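Local coordinates for protein cytochrome c' (Thermochromatium tepidum, PDB 3VRC) that binds a covalently attached heme c in a four-helix bundle and probably carries electrons in a purple photosynthetic bacterium, at residues A94-L98 / A113-V117; N22-I26 / Q38-A43. All coordinates share one frame. Numbering follows the deposited sequence.

Interactions 1 and 2 each join two helices that are consecutive members of one four-helix bundle: 94-98 with 113-117 pairs helices 81-103 and 107-128, while 22-26 with 38-43 pairs helices 5-31 and 36-50. Both pairs run roughly antiparallel (158° and 151°), with similar axis distances (8.5 and 8.7 Å). Interaction 1 is partly buried, alanine-rich and bridged by a water between two backbone carbonyls; interaction 2 is buried, and its water joins a lysine to a carbonyl. Their centres lie about 11 Å apart and they meet in the core, where Phe114 CE1 lies 3.4 Å from Met23 CE and Leu98 CD2 lies 3.9 Å from Ile26 CD1.

Interaction 1: A94-L98 / A113-V117; sequences AANAL and AFADV
Two antiparallel neighbours of the cytochrome c' four-helix bundle, helices 81-103 and 107-128, pack here through Leu98 and Val117 set against Ala94 and Ala113. Both segments are regular alpha helix, with phi from -59 to -69° and psi from -31 to -51°. Their axes approach to 8.5 Å at a signed crossing angle of -158°, and the register pairs Ala94 with Val117 (CA to CA 5.2 Å) and Leu98 with Ala113 (CA to CA 4.9 Å), one helical turn apart. The two segments together bury 287 Å².

Ala94 points its CB toward the partner helix, 3.8 Å from Val117 CG2 and 4.4 Å from Asp116 CB. Its carbonyl O, besides accepting the helical bond from Leu98 N (2.9 Å), lies 3.3 Å from Val117 CG2. Ala95 is turned sideways, its N 3.7 Å from that same methyl. Ala97 adds a marginal contact, its O 4.0 Å from Ala113 CB. Leu98 is the most covered residue (71 Å²): its CA is 3.6 Å from Ala113 CB, its CB 3.8 Å from Val117 CG2, and its chi1 t, chi2 p rotamer brings CD1 to 4.0 Å from Ala113 CB and 4.2 Å from Phe114 CB. CD2 lies at the edge of the Phe114 ring, near its plane.

Val117, chi1 t, also touches the heme c, so helix 107-128 contributes this residue to the heme pocket; Phe114 reaches Met23, Ile26 and Leu30 of helix 5-31. A single water bridges the backbones, donating to Ala94 O at 2.7 Å and to Ala113 O at 2.8 Å.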
ATOM      1  N   ALA B  94       4.476  11.554  11.046  1.00 10.73           N
ATOM      2  CA  ALA B  94       3.749  12.566  10.272  1.00 11.18           C
ATOM      3  C   ALA B  94       2.552  11.912   9.600  1.00 10.35           C
ATOM      4  O   ALA B  94       1.459  12.519   9.535  1.00 11.09           O
ATOM      5  CB  ALA B  94       4.653  13.239   9.258  1.00 11.33           C
ATOM      6  N   ALA B  95       2.722  10.696   9.092  1.00  9.91           N
ATOM      7  CA  ALA B  95       1.609  10.037   8.356  1.00 10.20           C
ATOM      8  C   ALA B  95       0.497   9.691   9.331  1.00  9.62           C
ATOM      9  O   ALA B  95      -0.696   9.844   8.973  1.00 10.55           O
ATOM     10  CB  ALA B  95       2.135   8.803   7.676  1.00 10.36           C
ATOM     11  N   ASN B  96       0.794   9.226  10.519  1.00 10.43           N
ATOM     12  CA  ASN B  96      -0.247   9.023  11.520  1.00 11.39           C
ATOM     13  C   ASN B  96      -0.988  10.333  11.837  1.00 11.26           C
ATOM     14  O   ASN B  96      -2.237  10.362  11.926  1.00 12.23           O
ATOM     15  CB  ASN B  96       0.305   8.419  12.763  1.00 12.39           C
ATOM     16  CG  ASN B  96       0.532   6.917  12.597  1.00 12.30           C
ATOM     17  OD1 ASN B  96      -0.104   6.250  11.799  1.00 14.22           O
ATOM     18  ND2 ASN B  96       1.358   6.382  13.456  1.00 16.66           N
ATOM     19  N   ALA B  97      -0.247  11.441  11.924  1.00 11.76           N
ATOM     20  CA  ALA B  97      -0.918  12.729  12.143  1.00 12.89           C
ATOM     21  C   ALA B  97      -1.802  13.148  10.980  1.00 11.57           C
ATOM     22  O   ALA B  97      -2.851  13.777  11.208  1.00 12.50           O
ATOM     23  CB  ALA B  97       0.147  13.783  12.482  1.00 14.79           C
ATOM     24  N   LEU B  98      -1.423  12.803   9.768  1.00 10.79           N
ATOM     25  CA  LEU B  98      -2.270  13.053   8.616  1.00 10.38           C
ATOM     26  C   LEU B  98      -3.552  12.237   8.664  1.00 10.59           C
ATOM     27  O   LEU B  98      -4.635  12.757   8.382  1.00 10.82           O
ATOM     28  CB  LEU B  98      -1.445  12.767   7.366  1.00 11.38           C
ATOM     29  CG  LEU B  98      -2.206  12.848   6.033  1.00 11.10           C
ATOM     30  CD1 LEU B  98      -2.851  14.213   5.839  1.00 12.82           C
ATOM     31  CD2 LEU B  98      -1.257  12.455   4.896  1.00 13.32           C
ATOM     32  N   ALA B 113      -1.108  18.872   7.961  1.00 11.14           N
ATOM     33  CA  ALA B 113      -0.496  17.550   8.196  1.00 10.96           C
ATOM     34  C   ALA B 113       0.049  16.999   6.854  1.00 10.01           C
ATOM     35  O   ALA B 113       1.128  16.328   6.860  1.00 11.09           O
ATOM     36  CB  ALA B 113      -1.519  16.614   8.768  1.00 12.38           C
ATOM     37  N   PHE B 114      -0.569  17.321   5.748  1.00 10.53           N
ATOM     38  CA  PHE B 114      -0.127  16.852   4.449  1.00 10.95           C
ATOM     39  C   PHE B 114       1.219  17.488   4.105  1.00 11.28           C
ATOM     40  O   PHE B 114       2.091  16.834   3.526  1.00 10.88           O
ATOM     41  CB  PHE B 114      -1.199  17.195   3.419  1.00 10.95           C
ATOM     42  CG  PHE B 114      -0.870  16.833   1.993  1.00 10.89           C
ATOM     43  CD1 PHE B 114      -0.819  15.422   1.640  1.00 11.53           C
ATOM     44  CD2 PHE B 114      -0.696  17.745   1.028  1.00 12.67           C
ATOM     45  CE1 PHE B 114      -0.556  15.041   0.368  1.00 12.71           C
ATOM     46  CE2 PHE B 114      -0.420  17.313  -0.277  1.00 14.66           C
ATOM     47  CZ  PHE B 114      -0.361  15.956  -0.583  1.00 13.51           C
ATOM     48  N   ALA B 115       1.397  18.770   4.418  1.00 11.65           N
ATOM     49  CA  ALA B 115       2.696  19.433   4.223  1.00 12.54           C
ATOM     50  C   ALA B 115       3.773  18.733   5.012  1.00 11.40           C
ATOM     51  O   ALA B 115       4.869  18.518   4.491  1.00 12.51           O
ATOM     52  CB  ALA B 115       2.568  20.897   4.664  1.00 14.46           C
ATOM     53  N   ASP B 116       3.497  18.367   6.242  1.00 11.18           N
ATOM     54  CA  ASP B 116       4.511  17.738   7.074  1.00 12.47           C
ATOM     55  C   ASP B 116       4.886  16.340   6.496  1.00 11.23           C
ATOM     56  O   ASP B 116       6.050  15.947   6.492  1.00 11.74           O
ATOM     57  CB  ASP B 116       4.085  17.576   8.518  1.00 13.06           C
ATOM     58  CG  ASP B 116       3.921  18.898   9.276  1.00 15.97           C
ATOM     59  OD1 ASP B 116       4.252  19.943   8.697  1.00 19.02           O
ATOM     60  OD2 ASP B 116       3.424  18.852  10.404  1.00 19.83           O
ATOM     61  N   VAL B 117       3.898  15.586   6.025  1.00 10.48           N
ATOM     62  CA  VAL B 117       4.211  14.308   5.362  1.00  9.81           C
ATOM     63  C   VAL B 117       5.045  14.543   4.132  1.00  9.80           C
ATOM     64  O   VAL B 117       6.073  13.844   3.956  1.00  9.94           O
ATOM     65  CB  VAL B 117       2.904  13.536   5.056  1.00 10.23           C
ATOM     66  CG1 VAL B 117       3.214  12.314   4.229  1.00 11.41           C
ATOM     67  CG2 VAL B 117       2.233  13.115   6.365  1.00 10.73           C
TER
HETATM   68  O   HOH W   1       1.562  15.261   9.458  1.00 13.81           O

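Interaction 2: N22-I26 / Q38-A43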
ATOM      1  N   ASN B  22      -1.914   7.759  -3.361  1.00  8.31           N
ATOM      2  CA  ASN B  22      -2.827   8.293  -2.331  1.00  8.48           C
ATOM      3  C   ASN B  22      -2.473   9.730  -1.921  1.00  8.50           C
ATOM      4  O   ASN B  22      -3.381  10.538  -1.720  1.00  9.11           O
ATOM      5  CB  ASN B  22      -2.895   7.301  -1.189  1.00  9.11           C
ATOM      6  CG  ASN B  22      -3.770   6.118  -1.602  1.00  8.64           C
ATOM      7  OD1 ASN B  22      -4.997   6.243  -1.599  1.00  9.80           O
ATOM      8  ND2 ASN B  22      -3.164   5.021  -2.049  1.00  9.96           N
ATOM      9  N   MET B  23      -1.185  10.070  -1.845  1.00  8.82           N
ATOM     10  CA  MET B  23      -0.796  11.465  -1.634  1.00  9.50           C
ATOM     11  C   MET B  23      -1.375  12.341  -2.713  1.00  9.18           C
ATOM     12  O   MET B  23      -1.868  13.441  -2.402  1.00 10.07           O
ATOM     13  CB  MET B  23       0.719  11.606  -1.592  1.00  9.66           C
ATOM     14  CG  MET B  23       1.375  10.983  -0.379  1.00 10.18           C
ATOM     15  SD  MET B  23       1.114  11.877   1.155  1.00 10.73           S
ATOM     16  CE  MET B  23       2.230  13.258   0.942  1.00 12.10           C
ATOM     17  N   GLY B  24      -1.339  11.908  -3.977  1.00  9.44           N
ATOM     18  CA  GLY B  24      -1.859  12.708  -5.048  1.00 10.39           C
ATOM     19  C   GLY B  24      -3.330  12.959  -4.902  1.00  9.69           C
ATOM     20  O   GLY B  24      -3.817  14.057  -5.245  1.00 10.52           O
ATOM     21  N   LYS B  25      -4.098  11.989  -4.387  1.00  9.56           N
ATOM     22  CA  LYS B  25      -5.524  12.243  -4.172  1.00  9.42           C
ATOM     23  C   LYS B  25      -5.704  13.292  -3.096  1.00  9.63           C
ATOM     24  O   LYS B  25      -6.636  14.122  -3.217  1.00 10.33           O
ATOM     25  CB  LYS B  25      -6.239  10.918  -3.746  1.00  9.81           C
ATOM     26  CG  LYS B  25      -6.300   9.890  -4.862  1.00 10.81           C
ATOM     27  CD  LYS B  25      -7.119   8.645  -4.671  1.00 14.80           C
ATOM     28  CE  LYS B  25      -6.366   7.659  -3.924  1.00 13.50           C
ATOM     29  NZ  LYS B  25      -7.186   6.496  -3.501  1.00 12.28           N
ATOM     30  N   ILE B  26      -4.927  13.242  -2.027  1.00  9.88           N
ATOM     31  CA  ILE B  26      -5.072  14.268  -0.982  1.00  9.94           C
ATOM     32  C   ILE B  26      -4.783  15.660  -1.558  1.00 10.13           C
ATOM     33  O   ILE B  26      -5.553  16.599  -1.328  1.00 10.79           O
ATOM     34  CB  ILE B  26      -4.206  13.934   0.218  1.00  9.75           C
ATOM     35  CG1 ILE B  26      -4.600  12.588   0.808  1.00  9.92           C
ATOM     36  CG2 ILE B  26      -4.319  15.068   1.268  1.00 11.06           C
ATOM     37  CD1 ILE B  26      -3.668  12.068   1.903  1.00 11.04           C
ATOM     38  N   GLN B  38     -12.910  10.540   0.870  1.00 10.98           N
ATOM     39  CA  GLN B  38     -11.823  10.106   0.042  1.00 10.04           C
ATOM     40  C   GLN B  38     -10.469  10.411   0.714  1.00  8.60           C
ATOM     41  O   GLN B  38      -9.522   9.602   0.628  1.00  9.66           O
ATOM     42  CB  GLN B  38     -11.875  10.747  -1.329  1.00 10.61           C
ATOM     43  CG  GLN B  38     -10.807  10.157  -2.234  1.00 12.27           C
ATOM     44  CD  GLN B  38     -10.853  10.688  -3.628  1.00 11.93           C
ATOM     45  OE1 GLN B  38     -10.902  11.898  -3.807  1.00 14.88           O
ATOM     46  NE2 GLN B  38     -10.914   9.812  -4.617  1.00 13.34           N
ATOM     47  N   VAL B  39     -10.362  11.588   1.319  1.00  9.06           N
ATOM     48  CA  VAL B  39      -9.129  11.955   2.005  1.00  8.94           C
ATOM     49  C   VAL B  39      -8.836  11.042   3.171  1.00  8.93           C
ATOM     50  O   VAL B  39      -7.683  10.665   3.377  1.00  9.68           O
ATOM     51  CB  VAL B  39      -9.166  13.454   2.374  1.00  9.95           C
ATOM     52  CG1 VAL B  39      -7.977  13.823   3.219  1.00 10.51           C
ATOM     53  CG2 VAL B  39      -9.218  14.283   1.102  1.00 10.09           C
ATOM     54  N   ARG B  40      -9.842  10.677   3.945  1.00  9.81           N
ATOM     55  CA  ARG B  40      -9.684   9.673   5.017  0.80 10.41           C
ATOM     56  C   ARG B  40      -9.076   8.403   4.464  1.00  9.69           C
ATOM     57  O   ARG B  40      -8.104   7.868   4.995  1.00 10.60           O
ATOM     58  CB  ARG B  40     -11.057   9.323   5.641  0.80 12.03           C
ATOM     59  CG  ARG B  40     -11.545  10.349   6.643  0.80 15.34           C
ATOM     60  CD  ARG B  40     -12.911   9.896   7.234  0.80 22.27           C
ATOM     61  NE  ARG B  40     -13.419  10.888   8.186  0.80 22.13           N
ATOM     62  CZ  ARG B  40     -14.235  11.906   7.905  0.80 19.56           C
ATOM     63  NH1 ARG B  40     -14.792  12.041   6.690  0.80 20.81           N
ATOM     64  NH2 ARG B  40     -14.568  12.745   8.873  0.80 22.73           N
ATOM     65  N   ALA B  41      -9.660   7.867   3.403  1.00  9.49           N
ATOM     66  CA  ALA B  41      -9.193   6.583   2.864  1.00 10.26           C
ATOM     67  C   ALA B  41      -7.727   6.721   2.394  1.00  9.17           C
ATOM     68  O   ALA B  41      -6.906   5.832   2.617  1.00  9.78           O
ATOM     69  CB  ALA B  41     -10.105   6.152   1.723  1.00 11.96           C
ATOM     70  N   ALA B  42      -7.419   7.801   1.695  1.00  9.05           N
ATOM     71  CA  ALA B  42      -6.068   8.026   1.177  1.00  9.18           C
ATOM     72  C   ALA B  42      -5.072   8.199   2.307  1.00  7.92           C
ATOM     73  O   ALA B  42      -3.967   7.633   2.271  1.00  8.48           O
ATOM     74  CB  ALA B  42      -6.071   9.217   0.275  1.00  9.76           C
ATOM     75  N   ALA B  43      -5.419   9.016   3.300  1.00  8.43           N
ATOM     76  CA  ALA B  43      -4.537   9.234   4.447  1.00  9.21           C
ATOM     77  C   ALA B  43      -4.303   7.940   5.209  1.00  8.76           C
ATOM     78  O   ALA B  43      -3.208   7.694   5.706  1.00  8.53           O
ATOM     79  CB  ALA B  43      -5.132  10.275   5.373  1.00  9.73           C
TER
HETATM   80  O   HOH W   2      -8.973   7.406  -1.348  1.00 14.32           O
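Apolar packing makes the middle of this helix pair. The axes of 22-26 and 38-43 approach to 8.7 Å and run antiparallel at 151°, with Asn22 level with Ala42 (CA to CA 4.8 Å) and Ile26 with Val39 (CA to CA 5.5 Å). Ala42, whose CB points at the partner helix, is the most covered residue (72 Å²): the CB lies 3.7 Å from Ile26 CG1 and 4.4 Å from Lys25 CB. Although the CA-to-CB bond of Ile26 is directed sideways, its m, t rotamer carries CD1 to 4.2 Å from Ala43 CB, while CG2 is 4.3 Å from Val39 CG1.

Polar groups gather along one margin. Asn22 OD1 sits 3.5 Å from Ala42 CA and receives a weak hydrogen bond from Lys25 NZ (2.9 Å); Asn22 ND2 is bonded to Phe18 O. Lys25 NZ also donates to a water at 2.9 Å, which in turn donates to Gln38 O at 3.0 Å, so the ammonium reaches the second helix through solvent. The aliphatic part of the lysine lies beside Gln38, CD to NE2 4.0 Å, whereas Gln38 OE1 is hydrogen-bonded to Asn29. Lys25 also makes a cation-pi contact with Trp21.

The pair is the first antiparallel hairpin of the four-helix bundle characteristic of cytochrome c'. Asn22 and Ala41 pack against Ser52 and Asn51 of the second subunit, and Met23 touches the heme c. Toward the bundle interior, Ile26 meets Val110 and Phe114 of helix 107-128 and Leu98 of helix 81-103, while Ala43 packs on Leu98 and Ala102 of the latter.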